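Local coordinates for protein thin, isoform D (Drosophila melanogaster, PDB 6D69) that probably acts as a zinc-binding ubiquitin-protein ligase, this chain being its C-terminal NHL-repeat beta-propeller rather than the zinc-finger part, at residues D56-V61 / V69-S74; W47-A52 / A62-H67; R29-Q34 / N301-V306; G97-R102 / V145-L150; G90-L95 / Y106-R111. All blocks are in the same frame, centred on the assembly; numbering follows the deposited sequence.

Contact 1. Residues D56-V61 / V69-S74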
# COMPACT_ATOMS: atom_id res chain seq x y z
N ASP A 56 12.24 9.86 6.48
CA ASP A 56 12.05 11.31 6.43
C ASP A 56 10.98 11.67 5.43
O ASP A 56 11.14 12.55 4.58
CB ASP A 56 13.35 12.03 6.06
CG ASP A 56 14.42 11.92 7.14
OD1 ASP A 56 15.58 11.55 6.80
OD2 ASP A 56 14.11 12.23 8.32
N ASN A 57 9.87 10.94 5.49
CA ASN A 57 8.80 11.14 4.53
C ASN A 57 9.28 10.96 3.09
O ASN A 57 8.86 11.68 2.18
CB ASN A 57 8.19 12.52 4.73
CG ASN A 57 7.23 12.55 5.90
OD1 ASN A 57 6.60 11.56 6.25
ND2 ASN A 57 7.08 13.71 6.49
N SER A 58 10.16 9.99 2.85
CA SER A 58 10.53 9.78 1.47
C SER A 58 9.42 9.02 0.73
O SER A 58 8.59 8.32 1.32
CB SER A 58 11.85 9.05 1.38
OG SER A 58 11.85 7.84 2.12
N ILE A 59 9.39 9.20 -0.58
CA ILE A 59 8.36 8.62 -1.44
C ILE A 59 8.98 7.40 -2.09
O ILE A 59 9.92 7.52 -2.89
CB ILE A 59 7.89 9.63 -2.50
CG1 ILE A 59 7.39 10.88 -1.80
CG2 ILE A 59 6.86 9.04 -3.43
CD1 ILE A 59 6.90 11.98 -2.78
N VAL A 60 8.50 6.21 -1.75
CA VAL A 60 9.06 4.99 -2.32
C VAL A 60 7.99 4.34 -3.20
O VAL A 60 6.85 4.09 -2.76
CB VAL A 60 9.66 4.06 -1.24
CG1 VAL A 60 8.72 3.74 -0.22
CG2 VAL A 60 10.18 2.76 -1.84
N VAL A 61 8.34 4.12 -4.46
CA VAL A 61 7.40 3.66 -5.48
C VAL A 61 7.80 2.28 -5.96
O VAL A 61 8.96 2.06 -6.34
CB VAL A 61 7.35 4.64 -6.65
CG1 VAL A 61 6.32 4.18 -7.63
CG2 VAL A 61 7.03 6.05 -6.16
N VAL A 69 12.10 -0.56 -7.85
CA VAL A 69 11.67 0.44 -6.88
C VAL A 69 12.43 1.72 -7.15
O VAL A 69 13.63 1.67 -7.46
CB VAL A 69 11.92 -0.03 -5.44
CG1 VAL A 69 11.75 1.11 -4.49
CG2 VAL A 69 11.01 -1.16 -5.11
N GLN A 70 11.74 2.87 -7.05
CA GLN A 70 12.39 4.18 -7.10
C GLN A 70 12.09 4.97 -5.83
O GLN A 70 10.97 4.93 -5.31
CB GLN A 70 11.93 4.99 -8.30
CG GLN A 70 12.16 4.36 -9.64
CD GLN A 70 11.71 5.29 -10.76
OE1 GLN A 70 12.31 6.33 -10.99
NE2 GLN A 70 10.65 4.94 -11.42
N VAL A 71 13.10 5.70 -5.33
CA VAL A 71 12.99 6.42 -4.07
C VAL A 71 13.22 7.89 -4.32
O VAL A 71 14.14 8.29 -5.04
CB VAL A 71 13.96 5.87 -3.01
CG1 VAL A 71 13.76 6.59 -1.68
CG2 VAL A 71 13.71 4.40 -2.78
N PHE A 72 12.36 8.71 -3.72
CA PHE A 72 12.39 10.16 -3.84
C PHE A 72 12.32 10.77 -2.45
O PHE A 72 11.75 10.17 -1.53
CB PHE A 72 11.19 10.73 -4.63
CG PHE A 72 11.01 10.17 -6.01
CD1 PHE A 72 10.35 8.95 -6.21
CD2 PHE A 72 11.40 10.88 -7.13
CE1 PHE A 72 10.13 8.46 -7.49
CE2 PHE A 72 11.20 10.38 -8.37
CZ PHE A 72 10.56 9.17 -8.55
N ASP A 73 12.90 11.96 -2.31
CA ASP A 73 12.77 12.66 -1.04
C ASP A 73 11.37 13.28 -0.94
O ASP A 73 10.58 13.28 -1.89
CB ASP A 73 13.92 13.67 -0.85
CG ASP A 73 13.77 15.02 -1.61
OD1 ASP A 73 12.69 15.38 -2.12
OD2 ASP A 73 14.78 15.77 -1.65
N SER A 74 11.06 13.80 0.25
CA SER A 74 9.71 14.25 0.56
C SER A 74 9.22 15.38 -0.35
O SER A 74 8.01 15.67 -0.39
CB SER A 74 9.66 14.73 2.01
OG SER A 74 10.14 16.08 2.12
O HOH W 1 12.62 12.87 2.50
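A beta hairpin within one propeller blade brings residues 56-61 against 69-74, with Ile-59 opposite Phe-72 and Val-61 opposite Gln-70. Both are hydrogen-bonded antiparallel pairs. Ile-59 N donates a hydrogen bond to Phe-72 O at 2.7 Å, and Val-61 N bonds to Gln-70 O at 2.9 Å; each pair has a return bond. Val-60 and Val-71 form the non-hydrogen-bonded pair between them. Their side chains lie side by side and point the same way. The CG2 branch of Val-60, anti to its own N, touches Val-69 CG1 at 3.5 Å and Val-71 CG2 at 4.0 Å. The other side of the sheet carries Ile-59, Val-61, Gln-70 and Phe-72. There the Phe-72 ring turns an edge to Ile-59 O, with CD1 3.6 Å from that oxygen. Val-61 CG2 meets the same ring obliquely, 4.1 Å from CE1. Past the paired strands Asn-57 CB still touches Ser-74 CB, and a water bridges the backbones. It donates to Asp-56 O at 2.6 Å and accepts from Ser-74 N at 2.9 Å. The hairpin forms the middle of its blade: strand 51-53 lies beside 59-63, and strand 78-85 beside 68-72. Val-60 and Val-71 pack on Tyr-106 of strand 106-110, while Ile-59 and Phe-72 pack on Leu-35 of strand 33-36.

Contact 2. Residues W47-A52 / A62-H67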
# COMPACT_ATOMS: atom_id res chain seq x y z
N TRP A 47 3.90 1.16 -14.97
CA TRP A 47 2.53 0.99 -14.47
C TRP A 47 2.65 0.84 -12.98
O TRP A 47 2.68 -0.28 -12.44
CB TRP A 47 1.77 -0.16 -15.14
CG TRP A 47 1.08 0.18 -16.46
CD1 TRP A 47 0.02 1.05 -16.68
CD2 TRP A 47 1.39 -0.39 -17.74
NE1 TRP A 47 -0.31 1.07 -18.03
CE2 TRP A 47 0.51 0.19 -18.69
CE3 TRP A 47 2.34 -1.31 -18.17
CZ2 TRP A 47 0.57 -0.13 -20.04
CZ3 TRP A 47 2.39 -1.63 -19.52
CH2 TRP A 47 1.53 -1.04 -20.43
N PRO A 48 2.80 1.94 -12.26
CA PRO A 48 3.18 1.84 -10.86
C PRO A 48 2.03 1.32 -10.04
O PRO A 48 0.88 1.68 -10.27
CB PRO A 48 3.55 3.28 -10.49
CG PRO A 48 2.71 4.11 -11.36
CD PRO A 48 2.68 3.36 -12.68
N ARG A 49 2.37 0.47 -9.06
CA ARG A 49 1.34 -0.04 -8.17
C ARG A 49 1.54 0.37 -6.71
O ARG A 49 0.87 1.30 -6.25
CB ARG A 49 1.26 -1.55 -8.35
CG ARG A 49 0.79 -1.92 -9.80
CD ARG A 49 0.38 -3.41 -9.99
NE ARG A 49 0.26 -3.84 -11.40
CZ ARG A 49 -0.88 -3.89 -12.09
NH1 ARG A 49 -2.04 -3.54 -11.54
NH2 ARG A 49 -0.85 -4.31 -13.36
N GLY A 50 2.40 -0.30 -5.95
CA GLY A 50 2.56 0.06 -4.53
C GLY A 50 3.37 1.35 -4.31
O GLY A 50 4.31 1.66 -5.04
N LEU A 51 2.99 2.12 -3.28
CA LEU A 51 3.92 3.11 -2.78
C LEU A 51 3.82 3.17 -1.26
O LEU A 51 2.84 2.77 -0.66
CB LEU A 51 3.70 4.52 -3.41
CG LEU A 51 2.40 5.27 -3.25
CD1 LEU A 51 2.28 5.80 -1.94
CD2 LEU A 51 2.41 6.46 -4.16
N ALA A 52 4.90 3.68 -0.68
CA ALA A 52 5.10 3.74 0.75
C ALA A 52 5.86 5.02 1.08
O ALA A 52 6.48 5.64 0.21
CB ALA A 52 5.87 2.49 1.23
N ALA A 62 6.85 1.35 -5.96
CA ALA A 62 6.94 0.09 -6.70
C ALA A 62 6.62 0.33 -8.18
O ALA A 62 5.47 0.46 -8.56
CB ALA A 62 5.99 -0.92 -6.09
N ASP A 63 7.65 0.39 -9.02
CA ASP A 63 7.50 0.76 -10.43
C ASP A 63 7.29 -0.52 -11.25
O ASP A 63 8.13 -0.94 -12.03
CB ASP A 63 8.72 1.55 -10.89
CG ASP A 63 8.60 2.14 -12.28
OD1 ASP A 63 7.49 2.32 -12.79
OD2 ASP A 63 9.66 2.44 -12.87
N SER A 64 6.09 -1.11 -11.09
CA SER A 64 5.88 -2.54 -11.35
C SER A 64 6.42 -2.98 -12.70
O SER A 64 7.21 -3.93 -12.79
CB SER A 64 4.41 -2.89 -11.28
OG SER A 64 3.90 -2.69 -9.98
N SER A 65 5.99 -2.32 -13.78
CA SER A 65 6.37 -2.86 -15.08
C SER A 65 7.79 -2.50 -15.49
O SER A 65 8.28 -3.04 -16.50
CB SER A 65 5.38 -2.39 -16.13
OG SER A 65 4.14 -3.01 -15.82
N ASN A 66 8.47 -1.62 -14.76
CA ASN A 66 9.91 -1.49 -14.91
C ASN A 66 10.66 -2.36 -13.91
O ASN A 66 11.88 -2.24 -13.82
CB ASN A 66 10.35 -0.04 -14.76
CG ASN A 66 10.01 0.80 -15.97
OD1 ASN A 66 10.15 0.34 -17.11
ND2 ASN A 66 9.57 2.03 -15.74
N HIS A 67 9.98 -3.22 -13.15
CA HIS A 67 10.66 -4.24 -12.34
C HIS A 67 11.64 -3.60 -11.36
O HIS A 67 12.75 -4.10 -11.15
CB HIS A 67 11.38 -5.26 -13.23
CG HIS A 67 10.50 -5.81 -14.32
ND1 HIS A 67 9.40 -6.57 -14.05
CD2 HIS A 67 10.52 -5.64 -15.66
CE1 HIS A 67 8.77 -6.87 -15.17
NE2 HIS A 67 9.44 -6.31 -16.16
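Trp-47 and Ala-62 bury the most surface here, followed by Ser-64 and Ser-65. They belong to the hairpin of strands 51-53 and 59-63, the inner pair of an NHL propeller blade. At the sheet end, both the N and the O of Ala-62 bond to residues 49-50. Ala-62 N bonds to Gly-50 O at 2.7 Å, and Ala-62 O accepts from Arg-49 N at 3.1 Å. The methyl of Ala-62 points to the other segment and rests 3.3 Å from Gly-50 O. Past Ala-62 the chain bends in an inverse gamma turn centred on Asp-63 and enters a 3-10 turn at 64-66. That turn presents two serines to residues 47-49. Ser-64 CB sits near Trp-47 O, and Ser-64 OG lies alongside the Arg-49 side chain, 3.2 Å from CG. The polar partner of this hydroxyl is Leu-95 O, although that bond is modelled doubtfully short. Arg-49 runs on extended from CG to NE, and its NH1 forms a salt bridge with Glu-284. Ser-65 OG meets the indole of Trp-47 at its edge, in the ring plane, 3.4 Å from CE3. Within the turn, Asn-66 ND2 bonds to Asp-63 OD2 at 2.9 Å. It approaches on the syn side, 32° out of the carboxylate plane, while Arg-68 NE pairs with the same oxygen.

Contact 3. Residues R29-Q34 / N301-V306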
# COMPACT_ATOMS: atom_id res chain seq x y z
N ARG A 29 -7.73 18.55 -1.93
CA ARG A 29 -8.27 18.36 -3.27
C ARG A 29 -7.18 18.57 -4.31
O ARG A 29 -7.00 17.75 -5.21
CB ARG A 29 -9.44 19.31 -3.53
CG ARG A 29 -10.22 18.95 -4.79
CD ARG A 29 -11.30 19.97 -5.17
NE ARG A 29 -12.26 20.24 -4.10
CZ ARG A 29 -13.12 19.35 -3.60
NH1 ARG A 29 -13.15 18.09 -4.05
NH2 ARG A 29 -13.94 19.72 -2.62
N GLN A 30 -6.44 19.67 -4.16
CA GLN A 30 -5.50 20.12 -5.17
C GLN A 30 -4.11 19.50 -5.01
O GLN A 30 -3.46 19.65 -3.97
CB GLN A 30 -5.43 21.63 -5.12
CG GLN A 30 -4.44 22.19 -6.11
CD GLN A 30 -4.65 23.66 -6.41
OE1 GLN A 30 -5.57 24.29 -5.90
NE2 GLN A 30 -3.78 24.20 -7.26
N GLN A 31 -3.62 18.85 -6.06
CA GLN A 31 -2.32 18.21 -5.98
C GLN A 31 -1.24 19.26 -5.70
O GLN A 31 -1.24 20.29 -6.35
CB GLN A 31 -2.02 17.43 -7.29
CG GLN A 31 -0.99 18.05 -8.21
CD GLN A 31 -0.64 17.22 -9.47
OE1 GLN A 31 -1.21 16.15 -9.74
NE2 GLN A 31 0.33 17.72 -10.22
N LEU A 32 -0.34 18.99 -4.72
CA LEU A 32 0.83 19.85 -4.51
C LEU A 32 1.85 19.67 -5.61
O LEU A 32 2.33 20.65 -6.18
CB LEU A 32 1.52 19.58 -3.17
CG LEU A 32 0.73 19.44 -1.89
CD1 LEU A 32 1.78 19.21 -0.79
CD2 LEU A 32 -0.21 20.63 -1.62
N PHE A 33 2.23 18.43 -5.91
CA PHE A 33 3.12 18.17 -7.02
C PHE A 33 2.84 16.75 -7.50
O PHE A 33 2.04 16.02 -6.89
CB PHE A 33 4.60 18.37 -6.64
CG PHE A 33 5.14 17.39 -5.61
CD1 PHE A 33 5.65 16.18 -6.00
CD2 PHE A 33 5.16 17.71 -4.25
CE1 PHE A 33 6.15 15.28 -5.05
CE2 PHE A 33 5.69 16.84 -3.30
CZ PHE A 33 6.18 15.62 -3.70
N GLN A 34 3.48 16.38 -8.60
CA GLN A 34 3.38 15.02 -9.10
C GLN A 34 4.75 14.51 -9.52
O GLN A 34 5.71 15.26 -9.66
CB GLN A 34 2.39 14.93 -10.25
CG GLN A 34 2.87 15.33 -11.62
CD GLN A 34 1.78 15.04 -12.68
OE1 GLN A 34 0.59 15.11 -12.38
NE2 GLN A 34 2.18 14.63 -13.87
N ASN A 301 -2.03 6.50 -15.37
CA ASN A 301 -1.40 7.75 -15.73
C ASN A 301 0.09 7.75 -15.42
O ASN A 301 0.75 8.78 -15.57
CB ASN A 301 -2.12 8.89 -15.02
CG ASN A 301 -3.48 9.14 -15.61
OD1 ASN A 301 -3.63 9.08 -16.82
ND2 ASN A 301 -4.49 9.41 -14.78
N HIS A 302 0.65 6.61 -15.01
CA HIS A 302 2.09 6.44 -14.84
C HIS A 302 2.68 7.51 -13.92
O HIS A 302 3.81 7.95 -14.10
CB HIS A 302 2.81 6.46 -16.20
CG HIS A 302 2.16 5.59 -17.24
ND1 HIS A 302 2.34 4.23 -17.29
CD2 HIS A 302 1.29 5.88 -18.23
CE1 HIS A 302 1.65 3.71 -18.28
NE2 HIS A 302 1.00 4.70 -18.87
N ARG A 303 1.92 7.91 -12.91
CA ARG A 303 2.33 9.00 -12.05
C ARG A 303 1.98 8.71 -10.58
O ARG A 303 1.12 7.90 -10.26
CB ARG A 303 1.69 10.30 -12.53
CG ARG A 303 0.22 10.41 -12.27
CD ARG A 303 -0.29 11.78 -12.60
NE ARG A 303 -1.74 11.77 -12.73
CZ ARG A 303 -2.45 12.82 -13.13
NH1 ARG A 303 -1.85 13.97 -13.44
NH2 ARG A 303 -3.77 12.72 -13.23
N VAL A 304 2.69 9.41 -9.68
CA VAL A 304 2.28 9.53 -8.28
C VAL A 304 1.90 10.99 -8.01
O VAL A 304 2.66 11.91 -8.34
CB VAL A 304 3.40 9.08 -7.34
CG1 VAL A 304 3.02 9.39 -5.92
CG2 VAL A 304 3.66 7.57 -7.55
N GLN A 305 0.72 11.20 -7.42
CA GLN A 305 0.27 12.54 -7.07
C GLN A 305 0.31 12.73 -5.56
O GLN A 305 -0.03 11.82 -4.79
CB GLN A 305 -1.16 12.81 -7.56
CG GLN A 305 -1.36 12.68 -9.05
CD GLN A 305 -2.76 13.13 -9.49
OE1 GLN A 305 -3.14 14.28 -9.33
NE2 GLN A 305 -3.52 12.20 -10.03
N VAL A 306 0.69 13.92 -5.13
CA VAL A 306 0.85 14.22 -3.72
C VAL A 306 -0.13 15.33 -3.36
O VAL A 306 -0.21 16.34 -4.06
CB VAL A 306 2.31 14.62 -3.42
CG1 VAL A 306 2.48 14.89 -1.95
CG2 VAL A 306 3.26 13.47 -3.89
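Residues 32-34 run antiparallel to 304-306, with Leu-32 N bonded to Val-306 O at 2.7 Å, Val-306 N to Phe-33 O at 3.1 Å, and Gln-34 facing Gln-305 as a non-hydrogen-bonded pair. On one side of the sheet Phe-33 packs over Val-306. Its CG lies between the backbone N and the carbonyl carbon, chi1 66°, which lays a ring face on the valine. The contact is a CH-pi one: Val-306 CG2 is 3.9 Å from the ring centroid and 28° off the normal. Val-306 CB also stands over the ring centre. The other side of the sheet is polar. Arg-303, extended from CG to NE, passes NH1 to Gln-34 OE1 at 2.9 Å. The amide and guanidinium planes are perpendicular. Gln-305 CD lies 3.6 Å above the guanidinium, over its centre. The other nitrogens of Arg-303 are also used: NE forms a salt bridge with Asp-298, and NH2 bonds to Gly-276 O. With NE, NH1 and NH2 all bonded, the rotation of the guanidinium is fixed. Gln-305 is tied to Ser-278 N and Glu-279 O. At the start of the strand, His-302 and Arg-303 face Asp-298 in a G1 beta bulge. An N-terminal strand completing a blade built by the C-terminal strands is the velcro closure of a beta-propeller, which shuts the ring.

Contact 4. Residues G97-R102 / V145-L150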
# COMPACT_ATOMS: atom_id res chain seq x y z
N GLY A 97 3.78 -4.54 -4.21
CA GLY A 97 3.76 -3.95 -2.88
C GLY A 97 5.16 -3.62 -2.42
O GLY A 97 6.13 -4.28 -2.79
N VAL A 98 5.26 -2.57 -1.61
CA VAL A 98 6.53 -2.15 -1.05
C VAL A 98 6.28 -1.51 0.31
O VAL A 98 5.18 -1.05 0.63
CB VAL A 98 7.27 -1.20 -2.01
CG1 VAL A 98 6.44 0.07 -2.26
CG2 VAL A 98 8.64 -0.89 -1.49
N ALA A 99 7.33 -1.53 1.13
CA ALA A 99 7.25 -1.00 2.48
C ALA A 99 8.66 -0.79 3.00
O ALA A 99 9.64 -1.30 2.44
CB ALA A 99 6.46 -1.94 3.39
N VAL A 100 8.74 0.02 4.06
CA VAL A 100 10.00 0.38 4.69
C VAL A 100 9.80 0.28 6.19
O VAL A 100 8.82 0.83 6.73
CB VAL A 100 10.46 1.80 4.30
CG1 VAL A 100 11.95 1.92 4.49
CG2 VAL A 100 10.10 2.11 2.87
N ASN A 101 10.69 -0.45 6.86
CA ASN A 101 10.53 -0.69 8.28
C ASN A 101 11.29 0.40 9.05
O ASN A 101 11.91 1.28 8.45
CB ASN A 101 10.97 -2.10 8.64
CG ASN A 101 12.44 -2.37 8.34
OD1 ASN A 101 13.20 -1.49 7.92
ND2 ASN A 101 12.84 -3.62 8.58
N ARG A 102 11.24 0.36 10.39
CA ARG A 102 11.89 1.42 11.17
C ARG A 102 13.40 1.44 10.94
O ARG A 102 14.03 2.50 11.04
CB ARG A 102 11.57 1.26 12.66
CG ARG A 102 10.07 1.08 13.02
CD ARG A 102 9.33 2.38 12.88
NE ARG A 102 7.93 2.40 13.37
CZ ARG A 102 7.55 2.58 14.64
NH1 ARG A 102 8.45 2.71 15.62
NH2 ARG A 102 6.24 2.61 14.93
N VAL A 145 2.28 -5.31 0.82
CA VAL A 145 3.03 -5.62 2.03
C VAL A 145 3.25 -4.37 2.90
O VAL A 145 3.19 -3.23 2.42
CB VAL A 145 4.38 -6.30 1.68
CG1 VAL A 145 5.34 -5.38 0.93
CG2 VAL A 145 5.06 -6.84 2.89
N THR A 146 3.47 -4.61 4.20
CA THR A 146 3.72 -3.54 5.17
C THR A 146 4.42 -4.11 6.42
O THR A 146 4.67 -5.31 6.54
CB THR A 146 2.43 -2.83 5.60
OG1 THR A 146 2.80 -1.58 6.19
CG2 THR A 146 1.65 -3.66 6.62
N THR A 147 4.67 -3.22 7.38
CA THR A 147 5.56 -3.48 8.50
C THR A 147 4.89 -2.95 9.76
O THR A 147 4.24 -1.91 9.70
CB THR A 147 6.93 -2.77 8.29
OG1 THR A 147 7.67 -3.45 7.27
CG2 THR A 147 7.74 -2.74 9.52
N ASP A 148 5.05 -3.63 10.88
CA ASP A 148 4.60 -3.08 12.15
C ASP A 148 5.80 -2.55 12.92
O ASP A 148 6.95 -2.63 12.48
CB ASP A 148 3.83 -4.10 12.98
CG ASP A 148 4.75 -5.17 13.61
OD1 ASP A 148 5.99 -5.18 13.33
OD2 ASP A 148 4.23 -6.00 14.38
N ALA A 149 5.55 -2.00 14.12
CA ALA A 149 6.59 -1.27 14.80
C ALA A 149 7.79 -2.16 15.11
O ALA A 149 8.95 -1.73 15.01
CB ALA A 149 6.02 -0.64 16.06
N LEU A 150 7.53 -3.44 15.41
CA LEU A 150 8.59 -4.39 15.75
C LEU A 150 9.27 -5.04 14.54
O LEU A 150 10.16 -5.89 14.70
CB LEU A 150 8.02 -5.44 16.70
CG LEU A 150 7.53 -4.88 18.05
CD1 LEU A 150 6.94 -5.97 18.92
CD2 LEU A 150 8.69 -4.20 18.79
O HOH W 2 5.92 -0.27 6.75
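Thr-147 touches Asn-101 through its methyl, with CG2 3.4 Å from Asn-101 CB. CG2 is anti to the backbone N of Thr-147, which directs the methyl across while OG1 stays beside that N. A glycine in place of Thr-147 would remove this methyl and is likely to leave a gap beside Asn-101 CB. Further back, Ala-99 CB points at the other strand and sits 3.6 Å from Thr-146 CA. Val-145 CG1 reaches the backbone of Gly-97, 3.8 Å from its C. At the far end Arg-102 bends at chi2 (-74°), and a face of its guanidinium comes over Ala-149. NH2 is 3.4 Å from Ala-149 CB. These contacts are packing, and the two backbones make no direct hydrogen bond. One water donates to Val-100 O at 3.1 Å and has a weak link to Thr-146 OG1. Strands 97-100 and 145-147 are the innermost strands of consecutive propeller blades. They run nearly parallel, 12° apart, with axes 5.4 Å apart at closest approach. Such strands meet side to side around the centre of a propeller without joining into one sheet. Behind them, each is set by its own blade. Ala-99 is bonded through its backbone to Ile-107, and Thr-146 to Tyr-154. Ile-107 also packs on Val-145 and Thr-147, and Asn-101 OD1 is tied to Gln-105 N.

Contact 5. Residues G90-L95 / Y106-R111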
# COMPACT_ATOMS: atom_id res chain seq x y z
N GLY A 90 17.59 -9.94 -5.59
CA GLY A 90 17.50 -8.53 -5.94
C GLY A 90 16.90 -8.24 -7.30
O GLY A 90 17.01 -7.10 -7.80
N GLU A 91 16.30 -9.23 -7.93
CA GLU A 91 15.57 -9.07 -9.18
C GLU A 91 14.10 -9.32 -8.90
O GLU A 91 13.75 -10.06 -7.98
CB GLU A 91 16.09 -10.04 -10.26
CG GLU A 91 17.62 -9.96 -10.48
CD GLU A 91 18.22 -11.06 -11.34
OE1 GLU A 91 17.54 -12.08 -11.61
OE2 GLU A 91 19.39 -10.90 -11.73
N PHE A 92 13.24 -8.70 -9.68
CA PHE A 92 11.81 -8.76 -9.41
C PHE A 92 11.09 -9.06 -10.69
O PHE A 92 11.50 -8.61 -11.76
CB PHE A 92 11.24 -7.43 -8.81
CG PHE A 92 12.05 -6.88 -7.69
CD1 PHE A 92 12.12 -7.54 -6.48
CD2 PHE A 92 12.72 -5.67 -7.83
CE1 PHE A 92 12.87 -7.03 -5.42
CE2 PHE A 92 13.47 -5.14 -6.78
CZ PHE A 92 13.54 -5.82 -5.58
N ASP A 93 10.01 -9.82 -10.61
CA ASP A 93 9.25 -10.01 -11.83
C ASP A 93 8.30 -8.83 -11.90
O ASP A 93 8.69 -7.81 -12.45
CB ASP A 93 8.56 -11.35 -11.92
CG ASP A 93 8.07 -11.63 -13.35
OD1 ASP A 93 7.43 -10.70 -13.93
OD2 ASP A 93 8.38 -12.71 -13.93
N CYS A 94 7.09 -8.87 -11.37
CA CYS A 94 6.20 -7.71 -11.59
C CYS A 94 5.68 -7.23 -10.23
O CYS A 94 4.50 -7.36 -9.88
CB CYS A 94 5.08 -8.03 -12.60
SG CYS A 94 4.39 -6.57 -13.51
N LEU A 95 6.59 -6.61 -9.47
CA LEU A 95 6.33 -6.31 -8.07
C LEU A 95 5.16 -5.35 -7.92
O LEU A 95 4.92 -4.48 -8.76
CB LEU A 95 7.59 -5.72 -7.41
CG LEU A 95 8.31 -4.45 -7.91
CD1 LEU A 95 7.58 -3.29 -7.46
CD2 LEU A 95 9.70 -4.32 -7.31
N TYR A 106 14.14 -2.14 2.90
CA TYR A 106 13.06 -2.13 1.91
C TYR A 106 12.45 -3.52 1.80
O TYR A 106 13.17 -4.51 1.64
CB TYR A 106 13.56 -1.66 0.53
CG TYR A 106 13.89 -0.22 0.48
CD1 TYR A 106 12.90 0.73 0.40
CD2 TYR A 106 15.19 0.21 0.56
CE1 TYR A 106 13.21 2.06 0.39
CE2 TYR A 106 15.50 1.53 0.54
CZ TYR A 106 14.51 2.45 0.45
OH TYR A 106 14.85 3.78 0.44
N ILE A 107 11.13 -3.59 1.86
CA ILE A 107 10.43 -4.87 1.91
C ILE A 107 9.49 -4.96 0.70
O ILE A 107 8.46 -4.28 0.64
CB ILE A 107 9.68 -5.01 3.23
CG1 ILE A 107 10.68 -4.77 4.38
CG2 ILE A 107 9.00 -6.36 3.33
CD1 ILE A 107 10.03 -4.67 5.79
N ILE A 108 9.84 -5.82 -0.26
CA ILE A 108 9.18 -5.91 -1.57
C ILE A 108 8.39 -7.21 -1.68
O ILE A 108 8.92 -8.30 -1.43
CB ILE A 108 10.19 -5.82 -2.74
CG1 ILE A 108 10.69 -4.40 -2.96
CG2 ILE A 108 9.55 -6.23 -4.03
CD1 ILE A 108 11.72 -3.89 -1.93
N ALA A 109 7.14 -7.08 -2.11
CA ALA A 109 6.32 -8.22 -2.52
C ALA A 109 6.63 -8.44 -4.00
O ALA A 109 6.19 -7.69 -4.87
CB ALA A 109 4.83 -7.96 -2.28
N ASP A 110 7.40 -9.48 -4.28
CA ASP A 110 7.83 -9.76 -5.64
C ASP A 110 6.76 -10.67 -6.22
O ASP A 110 6.87 -11.90 -6.19
CB ASP A 110 9.22 -10.37 -5.64
CG ASP A 110 9.78 -10.51 -7.01
OD1 ASP A 110 9.08 -10.06 -7.95
OD2 ASP A 110 10.90 -11.06 -7.14
N ARG A 111 5.72 -10.04 -6.76
CA ARG A 111 4.45 -10.69 -7.05
C ARG A 111 4.61 -11.96 -7.89
O ARG A 111 4.27 -13.06 -7.44
CB ARG A 111 3.52 -9.71 -7.76
CG ARG A 111 2.13 -10.28 -7.98
CD ARG A 111 1.13 -9.22 -8.36
NE ARG A 111 1.64 -8.28 -9.36
CZ ARG A 111 1.01 -7.93 -10.48
NH1 ARG A 111 -0.22 -8.42 -10.74
NH2 ARG A 111 1.60 -7.07 -11.31
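The connection between one propeller blade and the next, residues 90-95, is fastened to the strand 106-110 by Asp-93 N, which bonds to Asp-110 OD1 at 2.8 Å. The carboxylate uses its syn lone pair. With CG anti to the backbone N of Asp-110 (chi1 -172°), this group extends up to the loop. It also lies at the edge of the Phe-92 ring, with CG in the ring plane and the two planes 84° apart. Asp-110 OD2 and Glu-91 O are two acceptors 3.1 Å apart, and Gln-117 NE2 donates to both. Arg-115 NE adds a salt bridge to OD2. Next along, Arg-111 grips Cys-94 O side-on with two nitrogens, NE at 3.0 Å and NH2 at 3.2 Å. NE comes nearly along the C=O axis. The side chain bends at chi3 (44°) to bring both donors to one oxygen. A leucine in place of Arg-111 would take away both donors and is likely to leave Cys-94 O without these partners and the loop less firmly held. Beneath the loop, Ile-108 CG2 meets Phe-92 CE1 at 3.7 Å and Leu-95 CD2 at 3.8 Å. Strand 91-92 extends the sheet of the preceding blade beside 78-85, whereas strand 106-110 lies between 97-100 and 115-119. Leu-95 and Ile-108 both pack on Val-69 of strand 68-72.

Contacts 1 and 2 share strand 59-63 and one blade, their centres 12 Å apart and their segments alternating along the chain. Contact 5 lies 9 Å from contact 2, between centres, where that blade passes to the next. Contact 4 follows, joining strand 97-100 to the inner strand of the blade after; its segments alternate with those of contact 5, and the Ala-99 and Ile-107 backbones link the two. Contact 3 encloses all the others in sequence. Its centre is about 23 Å from that of contact 4, and the two do not touch, yet it packs on contacts 1 and 2. They illustrate three kinds of joint in the propeller: within a blade, between blades and at the closure.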